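Local atomic coordinates of odorant-binding protein 47 (Anopheles gambiae, PDB entry 3PM2), a protein that binds hydrophobic odorants such as menthol, citronellal and indole and is thought to carry them through the aqueous fluid around olfactory sensory dendrites. Residues Ile38-Lys42 and Gly53-Ala57; Ile72-Thr78 and Ile100-Phe104; Cys103-Ala107 and Thr136-Met141; Gly142-Phe146 and His167-Phe172. The contacts are given in a common frame with arbitrary orientation. Residue numbers count along the deposited sequence, not the author numbering.

Contact 1. Residues Ile38-Lys42 and Gly53-Ala57; sequences IGQTK and GCCVA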
loop_
_atom_site.group_PDB
_atom_site.type_symbol
_atom_site.label_atom_id
_atom_site.label_comp_id
_atom_site.label_asym_id
_atom_site.label_seq_id
_atom_site.Cartn_x
_atom_site.Cartn_y
_atom_site.Cartn_z
ATOM N N ILE A 38 8.114 -5.372 -8.954
ATOM C CA ILE A 38 7.749 -4.084 -9.589
ATOM C C ILE A 38 7.512 -4.164 -11.115
ATOM O O ILE A 38 6.617 -3.505 -11.626
ATOM C CB ILE A 38 8.698 -2.914 -9.183
ATOM C CG1 ILE A 38 8.120 -1.526 -9.584
ATOM C CG2 ILE A 38 10.121 -3.127 -9.727
ATOM C CD1 ILE A 38 6.819 -1.140 -8.906
ATOM N N GLY A 39 8.296 -5.000 -11.786
ATOM C CA GLY A 39 8.252 -5.198 -13.229
ATOM C C GLY A 39 6.859 -5.582 -13.683
ATOM O O GLY A 39 6.228 -4.876 -14.481
ATOM N N GLN A 40 6.349 -6.664 -13.122
ATOM C CA GLN A 40 5.013 -7.107 -13.468
ATOM C C GLN A 40 3.953 -6.181 -12.878
ATOM O O GLN A 40 2.902 -6.036 -13.491
ATOM C CB GLN A 40 4.779 -8.604 -13.192
ATOM C CG GLN A 40 4.543 -9.002 -11.743
ATOM C CD GLN A 40 3.614 -10.207 -11.685
ATOM O OE1 GLN A 40 3.809 -11.220 -12.397
ATOM N NE2 GLN A 40 2.592 -10.145 -10.823
ATOM N N THR A 41 4.211 -5.552 -11.713
ATOM C CA THR A 41 3.223 -4.626 -11.134
ATOM C C THR A 41 2.934 -3.461 -12.105
ATOM O O THR A 41 1.769 -3.107 -12.347
ATOM C CB THR A 41 3.592 -4.238 -9.705
ATOM O OG1 THR A 41 3.675 -5.452 -8.944
ATOM C CG2 THR A 41 2.558 -3.302 -9.055
ATOM N N LYS A 42 3.997 -2.906 -12.685
ATOM C CA LYS A 42 3.888 -1.800 -13.666
ATOM C C LYS A 42 3.146 -2.284 -14.898
ATOM O O LYS A 42 2.287 -1.559 -15.398
ATOM C CB LYS A 42 5.268 -1.234 -14.008
ATOM C CG LYS A 42 5.837 -0.427 -12.839
ATOM C CD LYS A 42 7.146 0.226 -13.171
ATOM C CE LYS A 42 7.366 1.413 -12.276
ATOM N NZ LYS A 42 8.731 1.986 -12.469
ATOM N N GLY A 53 -4.283 -8.199 -8.676
ATOM C CA GLY A 53 -3.627 -8.214 -7.370
ATOM C C GLY A 53 -2.168 -7.822 -7.427
ATOM O O GLY A 53 -1.442 -8.225 -8.341
ATOM N N CYS A 54 -1.738 -7.004 -6.470
ATOM C CA CYS A 54 -0.369 -6.515 -6.451
ATOM C C CYS A 54 0.550 -7.539 -5.744
ATOM O O CYS A 54 0.381 -7.797 -4.539
ATOM C CB CYS A 54 -0.312 -5.155 -5.772
ATOM S SG CYS A 54 1.369 -4.566 -5.526
ATOM N N CYS A 55 1.510 -8.108 -6.486
ATOM C CA CYS A 55 2.430 -9.091 -5.898
ATOM C C CYS A 55 3.448 -8.494 -4.955
ATOM O O CYS A 55 3.935 -9.202 -4.076
ATOM C CB CYS A 55 3.097 -9.943 -6.970
ATOM S SG CYS A 55 1.971 -11.107 -7.791
ATOM N N VAL A 56 3.810 -7.198 -5.148
ATOM C CA VAL A 56 4.730 -6.524 -4.239
ATOM C C VAL A 56 4.114 -6.631 -2.828
ATOM O O VAL A 56 4.799 -7.008 -1.877
ATOM C CB VAL A 56 4.971 -5.024 -4.625
ATOM C CG1 VAL A 56 5.769 -4.296 -3.537
ATOM C CG2 VAL A 56 5.657 -4.889 -5.986
ATOM N N ALA A 57 2.819 -6.294 -2.706
ATOM C CA ALA A 57 2.103 -6.323 -1.416
ATOM C C ALA A 57 1.939 -7.710 -0.855
ATOM O O ALA A 57 2.098 -7.900 0.355
ATOM C CB ALA A 57 0.740 -5.648 -1.551
HETATM O O HOH W 1 2.008 -7.722 -9.137
#
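A bridging water can stand in for direct bonds where two helices of a mainly helical odorant-binding protein meet, here the latter part of helix 27-44 and the start of helix 55-63. Rotamers decide how each side chain reaches the gap. Thr41, in m, points toward the other segment: its OG1 rests 3.6 Å from Val56 CG2 while bonding back to Trp37 O of its own helix, and its CG2 lies 3.9 Å from Cys54 SG. Gln40 leaves its helix sideways, yet a p chi1 bends its end inward, so that NE2 comes within 3.2 Å of Cys55 SG; OE1 is held by Gln128 N. Val56, in t, sets CG2 3.9 Å from Ile38 N. Cys55, in m, turns its sulfur toward Gln40 and onward into the disulfide with Cys130, one of six in this C-plus class protein. Cys54, in t, folds back as the N-cap of helix 55-63, accepting a weak bond from Ala57 N to its SG (3.6 Å). Cys55 N, at the helix start, is left to the water, which accepts hydrogen bonds from Cys55 N (2.7 Å) and Gln40 NE2 (3.0 Å) and donates one to Thr41 OG1 (2.8 Å).

Contact 2. Residues Ile72-Thr78 and Ile100-Phe104; sequences IDREALT and IDGCF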
loop_
_atom_site.group_PDB
_atom_site.type_symbol
_atom_site.label_atom_id
_atom_site.label_comp_id
_atom_site.label_asym_id
_atom_site.label_seq_id
_atom_site.Cartn_x
_atom_site.Cartn_y
_atom_site.Cartn_z
ATOM N N ILE A 72 -6.120 -11.451 5.393
ATOM C CA ILE A 72 -5.070 -10.722 6.118
ATOM C C ILE A 72 -5.390 -10.803 7.606
ATOM O O ILE A 72 -6.538 -10.610 7.998
ATOM C CB ILE A 72 -4.910 -9.251 5.623
ATOM C CG1 ILE A 72 -4.510 -9.169 4.118
ATOM C CG2 ILE A 72 -3.961 -8.434 6.545
ATOM C CD1 ILE A 72 -3.047 -9.743 3.742
ATOM N N ASP A 73 -4.382 -11.132 8.433
ATOM C CA ASP A 73 -4.559 -11.254 9.879
ATOM C C ASP A 73 -4.581 -9.846 10.465
ATOM O O ASP A 73 -3.525 -9.248 10.682
ATOM C CB ASP A 73 -3.416 -12.110 10.462
ATOM C CG ASP A 73 -3.436 -12.357 11.966
ATOM O OD1 ASP A 73 -4.149 -11.617 12.689
ATOM O OD2 ASP A 73 -2.683 -13.233 12.427
ATOM N N ARG A 74 -5.787 -9.302 10.681
ATOM C CA ARG A 74 -5.946 -7.945 11.214
ATOM C C ARG A 74 -5.304 -7.741 12.601
ATOM O O ARG A 74 -4.712 -6.695 12.853
ATOM C CB ARG A 74 -7.434 -7.532 11.222
ATOM C CG ARG A 74 -7.635 -6.107 11.701
ATOM C CD ARG A 74 -9.064 -5.672 11.557
ATOM N NE ARG A 74 -9.239 -4.366 12.172
ATOM C CZ ARG A 74 -10.286 -3.584 11.970
ATOM N NH1 ARG A 74 -11.269 -3.972 11.158
ATOM N NH2 ARG A 74 -10.363 -2.409 12.571
ATOM N N GLU A 75 -5.395 -8.742 13.484
ATOM C CA GLU A 75 -4.831 -8.651 14.836
ATOM C C GLU A 75 -3.310 -8.487 14.775
ATOM O O GLU A 75 -2.781 -7.522 15.321
ATOM C CB GLU A 75 -5.248 -9.857 15.694
ATOM C CG GLU A 75 -6.741 -9.900 16.024
ATOM C CD GLU A 75 -7.693 -10.109 14.850
ATOM O OE1 GLU A 75 -7.332 -10.857 13.907
ATOM O OE2 GLU A 75 -8.772 -9.472 14.845
ATOM N N ALA A 76 -2.627 -9.376 14.039
ATOM C CA ALA A 76 -1.182 -9.325 13.881
ATOM C C ALA A 76 -0.746 -8.076 13.116
ATOM O O ALA A 76 0.271 -7.482 13.477
ATOM C CB ALA A 76 -0.679 -10.580 13.191
ATOM N N LEU A 77 -1.519 -7.655 12.074
ATOM C CA LEU A 77 -1.180 -6.447 11.322
ATOM C C LEU A 77 -1.234 -5.221 12.239
ATOM O O LEU A 77 -0.349 -4.365 12.170
ATOM C CB LEU A 77 -2.122 -6.269 10.110
ATOM C CG LEU A 77 -1.961 -4.958 9.327
ATOM C CD1 LEU A 77 -2.175 -5.196 7.869
ATOM C CD2 LEU A 77 -2.960 -3.905 9.817
ATOM N N THR A 78 -2.284 -5.124 13.084
ATOM C CA THR A 78 -2.458 -3.999 14.019
ATOM C C THR A 78 -1.290 -3.957 14.993
ATOM O O THR A 78 -0.756 -2.886 15.225
ATOM C CB THR A 78 -3.834 -4.081 14.699
ATOM O OG1 THR A 78 -4.833 -4.104 13.674
ATOM C CG2 THR A 78 -4.109 -2.914 15.669
ATOM N N ILE A 100 -6.498 1.585 9.877
ATOM C CA ILE A 100 -6.727 0.135 9.783
ATOM C C ILE A 100 -8.225 -0.164 9.664
ATOM O O ILE A 100 -8.629 -0.942 8.797
ATOM C CB ILE A 100 -6.052 -0.634 10.949
ATOM C CG1 ILE A 100 -4.519 -0.500 10.913
ATOM C CG2 ILE A 100 -6.475 -2.126 10.940
ATOM C CD1 ILE A 100 -3.818 -0.906 12.215
ATOM N N ASP A 101 -9.040 0.486 10.497
ATOM C CA ASP A 101 -10.491 0.291 10.474
ATOM C C ASP A 101 -11.067 0.673 9.103
ATOM O O ASP A 101 -11.834 -0.093 8.526
ATOM C CB ASP A 101 -11.163 1.087 11.598
ATOM C CG ASP A 101 -12.533 0.560 11.941
ATOM O OD1 ASP A 101 -12.643 -0.663 12.254
ATOM O OD2 ASP A 101 -13.501 1.350 11.883
ATOM N N GLY A 102 -10.673 1.832 8.595
ATOM C CA GLY A 102 -11.159 2.330 7.309
ATOM C C GLY A 102 -10.746 1.480 6.127
ATOM O O GLY A 102 -11.532 1.316 5.188
ATOM N N CYS A 103 -9.515 0.940 6.162
ATOM C CA CYS A 103 -8.983 0.104 5.072
ATOM C C CYS A 103 -9.630 -1.259 5.017
ATOM O O CYS A 103 -9.982 -1.715 3.929
ATOM C CB CYS A 103 -7.458 0.029 5.119
ATOM S SG CYS A 103 -6.661 1.633 4.813
ATOM N N PHE A 104 -9.888 -1.868 6.188
ATOM C CA PHE A 104 -10.560 -3.176 6.254
ATOM C C PHE A 104 -12.037 -3.018 5.867
ATOM O O PHE A 104 -12.582 -3.887 5.180
ATOM C CB PHE A 104 -10.388 -3.837 7.642
ATOM C CG PHE A 104 -9.108 -4.651 7.733
ATOM C CD1 PHE A 104 -9.082 -5.986 7.339
ATOM C CD2 PHE A 104 -7.915 -4.064 8.151
ATOM C CE1 PHE A 104 -7.890 -6.731 7.388
ATOM C CE2 PHE A 104 -6.729 -4.813 8.225
ATOM C CZ PHE A 104 -6.723 -6.146 7.854
HETATM O O HOH W 2 -13.079 -2.332 9.800
#
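Ile72 closes a short two-stranded hairpin and sends its CG2 to the edge of the Phe104 ring, 3.8 Å from CZ; its side chain also meets Met61 of helix 55-63. Asp73 then starts helix 74-85 as N-cap, its OD1 accepting from Ala76 N at 3.0 Å. With the helix under way, Arg74 illustrates how one long side chain can serve two chemistries. Its chi1 to chi3 are all t, and this extended chain passes over the Phe104 face, where CD makes a CH-pi contact 4.0 Å from the ring centroid. The guanidinium goes on to Asp101: Arg74 NH2 donates a nearly straight hydrogen bond to Asp101 OD1 (2.9 Å), part of a salt bridge, while a water accepts from Arg74 NH1 (2.8 Å) and donates to both Asp101 O and Asp101 OD1. Ile100 O lies over one face of the same group. The setting is a roughly antiparallel helix pair of the insect odorant-binding protein fold: the local axes of 74-78 and 100-104 run at 144° and come no nearer than 12.0 Å, a wide gap bridged by large side chains. One turn on, buried Leu77 places CD2 3.9 Å from Ile100 CG1 and 4.2 Å from Phe104 CE2, and also packs on Ile137 of helix 133-147. Thr78 OG1 donates to Arg74 O at 2.7 Å and lies 3.7 Å from Ile100 CD1.

Contact 3. Residues Cys103-Ala107 and Thr136-Met141; sequences CFKMA and TILACM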
loop_
_atom_site.group_PDB
_atom_site.type_symbol
_atom_site.label_atom_id
_atom_site.label_comp_id
_atom_site.label_asym_id
_atom_site.label_seq_id
_atom_site.Cartn_x
_atom_site.Cartn_y
_atom_site.Cartn_z
ATOM N N CYS A 103 -9.515 0.940 6.162
ATOM C CA CYS A 103 -8.983 0.104 5.072
ATOM C C CYS A 103 -9.630 -1.259 5.017
ATOM O O CYS A 103 -9.982 -1.715 3.929
ATOM C CB CYS A 103 -7.458 0.029 5.119
ATOM S SG CYS A 103 -6.661 1.633 4.813
ATOM N N PHE A 104 -9.888 -1.868 6.188
ATOM C CA PHE A 104 -10.560 -3.176 6.254
ATOM C C PHE A 104 -12.037 -3.018 5.867
ATOM O O PHE A 104 -12.582 -3.887 5.180
ATOM C CB PHE A 104 -10.388 -3.837 7.642
ATOM C CG PHE A 104 -9.108 -4.651 7.733
ATOM C CD1 PHE A 104 -9.082 -5.986 7.339
ATOM C CD2 PHE A 104 -7.915 -4.064 8.151
ATOM C CE1 PHE A 104 -7.890 -6.731 7.388
ATOM C CE2 PHE A 104 -6.729 -4.813 8.225
ATOM C CZ PHE A 104 -6.723 -6.146 7.854
ATOM N N LYS A 105 -12.667 -1.879 6.255
ATOM C CA LYS A 105 -14.068 -1.572 5.892
ATOM C C LYS A 105 -14.196 -1.436 4.364
ATOM O O LYS A 105 -15.118 -2.009 3.763
ATOM C CB LYS A 105 -14.529 -0.282 6.585
ATOM C CG LYS A 105 -16.040 -0.135 6.694
ATOM C CD LYS A 105 -16.424 1.321 6.951
ATOM C CE LYS A 105 -17.868 1.497 7.369
ATOM N NZ LYS A 105 -18.819 1.187 6.270
ATOM N N MET A 106 -13.257 -0.711 3.743
ATOM C CA MET A 106 -13.177 -0.505 2.297
ATOM C C MET A 106 -13.014 -1.846 1.580
ATOM O O MET A 106 -13.730 -2.114 0.609
ATOM C CB MET A 106 -12.040 0.483 1.941
ATOM C CG MET A 106 -11.863 0.719 0.418
ATOM S SD MET A 106 -10.790 -0.506 -0.384
ATOM C CE MET A 106 -9.176 -0.011 0.318
ATOM N N ALA A 107 -12.095 -2.698 2.062
ATOM C CA ALA A 107 -11.833 -4.009 1.454
ATOM C C ALA A 107 -13.083 -4.862 1.466
ATOM O O ALA A 107 -13.408 -5.454 0.443
ATOM C CB ALA A 107 -10.691 -4.712 2.179
ATOM N N THR A 136 -4.773 -4.285 -1.582
ATOM C CA THR A 136 -5.925 -3.442 -1.182
ATOM C C THR A 136 -5.632 -2.814 0.185
ATOM O O THR A 136 -5.751 -1.600 0.336
ATOM C CB THR A 136 -7.203 -4.279 -1.151
ATOM O OG1 THR A 136 -7.385 -4.857 -2.452
ATOM C CG2 THR A 136 -8.421 -3.461 -0.768
ATOM N N ILE A 137 -5.201 -3.637 1.152
ATOM C CA ILE A 137 -4.907 -3.166 2.510
ATOM C C ILE A 137 -3.694 -2.271 2.553
ATOM O O ILE A 137 -3.758 -1.146 3.101
ATOM C CB ILE A 137 -4.811 -4.353 3.530
ATOM C CG1 ILE A 137 -6.148 -5.170 3.605
ATOM C CG2 ILE A 137 -4.392 -3.868 4.942
ATOM C CD1 ILE A 137 -7.383 -4.386 4.174
ATOM N N LEU A 138 -2.574 -2.759 1.993
ATOM C CA LEU A 138 -1.309 -2.049 2.059
ATOM C C LEU A 138 -1.314 -0.694 1.346
ATOM O O LEU A 138 -0.788 0.294 1.893
ATOM C CB LEU A 138 -0.143 -2.953 1.584
ATOM C CG LEU A 138 1.279 -2.436 1.851
ATOM C CD1 LEU A 138 1.560 -2.307 3.369
ATOM C CD2 LEU A 138 2.330 -3.366 1.190
ATOM N N ALA A 139 -1.909 -0.646 0.136
ATOM C CA ALA A 139 -2.031 0.586 -0.642
ATOM C C ALA A 139 -2.802 1.628 0.152
ATOM O O ALA A 139 -2.344 2.762 0.283
ATOM C CB ALA A 139 -2.746 0.320 -1.967
ATOM N N CYS A 140 -3.956 1.233 0.702
ATOM C CA CYS A 140 -4.827 2.077 1.503
ATOM C C CYS A 140 -4.094 2.555 2.768
ATOM O O CYS A 140 -4.172 3.739 3.110
ATOM C CB CYS A 140 -6.105 1.322 1.844
ATOM S SG CYS A 140 -7.230 2.227 2.920
ATOM N N MET A 141 -3.378 1.656 3.451
ATOM C CA MET A 141 -2.655 2.048 4.665
ATOM C C MET A 141 -1.644 3.151 4.395
ATOM O O MET A 141 -1.637 4.178 5.082
ATOM C CB MET A 141 -2.005 0.856 5.361
ATOM C CG MET A 141 -2.973 0.029 6.197
ATOM S SD MET A 141 -3.923 0.925 7.457
ATOM C CE MET A 141 -2.560 1.511 8.532
#
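Covalent linkage comes first in this pair of crossing helices. Cys103 SG and Cys140 SG are joined at 2.1 Å with a chi3 of -82°, close to the torsion an unstrained disulfide adopts. The bond spans segments whose local axes approach to 9.3 Å at 136°, so the helices run roughly antiparallel; Cys103 and Ile137 have their CA atoms only 5.8 Å apart. A further sulfur lies beside the bridge, Met141 SD being 3.9 Å from Cys103 SG.

A CH-pi contact follows. Although Phe104 leaves its backbone away from helix 133-147, its ring swings back, and Ile137 CD1 sits 3.8 Å from the ring centroid, only 5° off the normal. Arg74 of helix 74-85 lies over the opposite face of the ring, so the aromatic ties three helices together.

Apolar packing fills in the remainder. Ile137 CD1 also meets Ala107 CB at 3.9 Å, while the small Ala107 side chain packs its CB 3.9 Å from Thr136 CG2. Met106 curls its chain so that CE lies 3.7 Å from both Thr136 CG2 and Cys140 CB. Thr136 offers its methyl here, while its OG1 bonds back to Pro132 O.

Helices pinned by interlocked disulfides are the hallmark of the insect PBP/GOBP fold, and this bridge is one of six in the present C-plus member.

Contact 4. Residues Gly142-Phe146 and His167-Phe172; sequences GMTLF and HSKCPF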
loop_
_atom_site.group_PDB
_atom_site.type_symbol
_atom_site.label_atom_id
_atom_site.label_comp_id
_atom_site.label_asym_id
_atom_site.label_seq_id
_atom_site.Cartn_x
_atom_site.Cartn_y
_atom_site.Cartn_z
ATOM N N GLY A 142 -0.788 2.934 3.413
ATOM C CA GLY A 142 0.230 3.913 3.081
ATOM C C GLY A 142 -0.335 5.265 2.694
ATOM O O GLY A 142 0.151 6.301 3.172
ATOM N N MET A 143 -1.363 5.271 1.825
ATOM C CA MET A 143 -1.947 6.545 1.365
ATOM C C MET A 143 -2.633 7.281 2.505
ATOM O O MET A 143 -2.473 8.491 2.620
ATOM C CB MET A 143 -2.938 6.316 0.204
ATOM C CG MET A 143 -2.240 5.779 -1.044
ATOM S SD MET A 143 -3.396 5.474 -2.431
ATOM C CE MET A 143 -4.312 4.217 -1.844
ATOM N N THR A 144 -3.394 6.546 3.328
ATOM C CA THR A 144 -4.128 7.148 4.456
ATOM C C THR A 144 -3.168 7.712 5.512
ATOM O O THR A 144 -3.394 8.834 5.981
ATOM C CB THR A 144 -5.113 6.138 5.074
ATOM O OG1 THR A 144 -5.992 5.638 4.046
ATOM C CG2 THR A 144 -5.915 6.745 6.234
ATOM N N LEU A 145 -2.135 6.936 5.914
ATOM C CA LEU A 145 -1.167 7.409 6.924
ATOM C C LEU A 145 -0.488 8.706 6.503
ATOM O O LEU A 145 -0.395 9.639 7.300
ATOM C CB LEU A 145 -0.097 6.346 7.267
ATOM C CG LEU A 145 -0.656 5.071 7.940
ATOM C CD1 LEU A 145 0.389 3.922 7.893
ATOM C CD2 LEU A 145 -1.287 5.381 9.336
ATOM N N PHE A 146 -0.042 8.769 5.246
ATOM C CA PHE A 146 0.621 9.943 4.683
ATOM C C PHE A 146 -0.303 11.173 4.667
ATOM O O PHE A 146 0.134 12.257 5.057
ATOM C CB PHE A 146 1.152 9.625 3.266
ATOM C CG PHE A 146 2.090 10.660 2.684
ATOM C CD1 PHE A 146 3.410 10.760 3.128
ATOM C CD2 PHE A 146 1.675 11.499 1.657
ATOM C CE1 PHE A 146 4.300 11.661 2.534
ATOM C CE2 PHE A 146 2.559 12.431 1.089
ATOM C CZ PHE A 146 3.863 12.510 1.534
ATOM N N HIS A 167 0.146 10.902 -4.254
ATOM C CA HIS A 167 -0.160 9.821 -3.322
ATOM C C HIS A 167 -1.547 9.860 -2.686
ATOM O O HIS A 167 -1.902 8.932 -1.948
ATOM C CB HIS A 167 0.982 9.605 -2.311
ATOM C CG HIS A 167 2.240 9.085 -2.943
ATOM N ND1 HIS A 167 2.303 7.810 -3.479
ATOM C CD2 HIS A 167 3.450 9.679 -3.084
ATOM C CE1 HIS A 167 3.539 7.675 -3.945
ATOM N NE2 HIS A 167 4.272 8.763 -3.707
ATOM N N SER A 168 -2.372 10.872 -3.055
ATOM C CA SER A 168 -3.767 10.902 -2.621
ATOM C C SER A 168 -4.536 9.863 -3.458
ATOM O O SER A 168 -5.570 9.358 -3.014
ATOM C CB SER A 168 -4.400 12.280 -2.786
ATOM O OG SER A 168 -4.519 12.656 -4.149
ATOM N N LYS A 169 -3.984 9.503 -4.617
ATOM C CA LYS A 169 -4.607 8.527 -5.535
ATOM C C LYS A 169 -3.760 7.303 -5.785
ATOM O O LYS A 169 -4.315 6.230 -6.062
ATOM C CB LYS A 169 -4.887 9.195 -6.894
ATOM C CG LYS A 169 -5.896 10.338 -6.840
ATOM C CD LYS A 169 -5.746 11.269 -8.043
ATOM C CE LYS A 169 -4.556 12.214 -7.971
ATOM N NZ LYS A 169 -4.902 13.504 -7.310
ATOM N N CYS A 170 -2.412 7.474 -5.787
ATOM C CA CYS A 170 -1.460 6.408 -6.094
ATOM C C CYS A 170 -0.690 5.904 -4.907
ATOM O O CYS A 170 -0.059 6.696 -4.204
ATOM C CB CYS A 170 -0.535 6.818 -7.222
ATOM S SG CYS A 170 -1.407 7.113 -8.765
ATOM N N PRO A 171 -0.674 4.569 -4.722
ATOM C CA PRO A 171 0.036 4.008 -3.566
ATOM C C PRO A 171 1.540 4.073 -3.678
ATOM O O PRO A 171 2.104 4.202 -4.776
ATOM C CB PRO A 171 -0.406 2.545 -3.530
ATOM C CG PRO A 171 -0.815 2.233 -4.953
ATOM C CD PRO A 171 -1.378 3.518 -5.499
ATOM N N PHE A 172 2.183 3.928 -2.529
ATOM C CA PHE A 172 3.626 3.863 -2.394
ATOM C C PHE A 172 4.044 2.478 -2.866
ATOM O O PHE A 172 3.667 1.489 -2.246
ATOM C CB PHE A 172 4.019 4.111 -0.927
ATOM C CG PHE A 172 3.740 5.527 -0.477
ATOM C CD1 PHE A 172 4.655 6.545 -0.725
ATOM C CD2 PHE A 172 2.550 5.849 0.173
ATOM C CE1 PHE A 172 4.378 7.866 -0.348
ATOM C CE2 PHE A 172 2.284 7.166 0.573
ATOM C CZ PHE A 172 3.194 8.168 0.302
HETATM O O HOH W 3 -1.597 9.911 0.587
#
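Met143, the side chain most enclosed by this contact, reaches from helix 133-147 into the bend made by residues 167-172. Its CG lies 3.3 Å from His167 O, and its SD is 3.8 Å from Lys169 O and 3.7 Å from both Cys170 C and Pro171 N, so the thioether rests against backbone more than against side chains. A water links the two main chains as well, donating to Met143 O at 2.6 Å and, weakly, to His167 O at 2.7 Å. The bend itself is braced by His167 ND1, which donates to Cys170 O at 2.7 Å. In the fold, this is the C-terminal tail turning back from helix 158-167 onto a central helix, and the disulfide from Cys170 to Cys5 fastens it to the N-terminal region. Phe172 lies next to Gly142, with CE2 3.5 Å from Gly142 O; a CB on that glycine would come tight against the ring at CD2. The ring also directs its edge at the face of Phe146, a T-shaped pair with centroids 5.2 Å apart and planes at 69°. Phe146, which makes a second edge-to-face pair with Phe154, receives Phe172 CZ at 3.6 Å from its CG.

Contact 1 precedes contact 2; contact 3 begins on helix 92-109 where contact 2 ends, and contact 4 comes last. Contacts 2 and 3, their centres about 8 Å apart, share Cys103 and Phe104. Contacts 3 and 4 both use helix 133-147, have centres about 11 Å apart and touch through Ala139 and Pro171. The centre of contact 1 lies about 16 Å from those of contacts 3 and 4 and about 21 Å from that of contact 2, but Ala57 packs on Leu138. Helix 133-147 thus connects helices 55-63 and 92-109 with the C-terminal tail. Each contact has a disulfide cysteine within its segments, although Cys103 takes no part in the packing of contact 2.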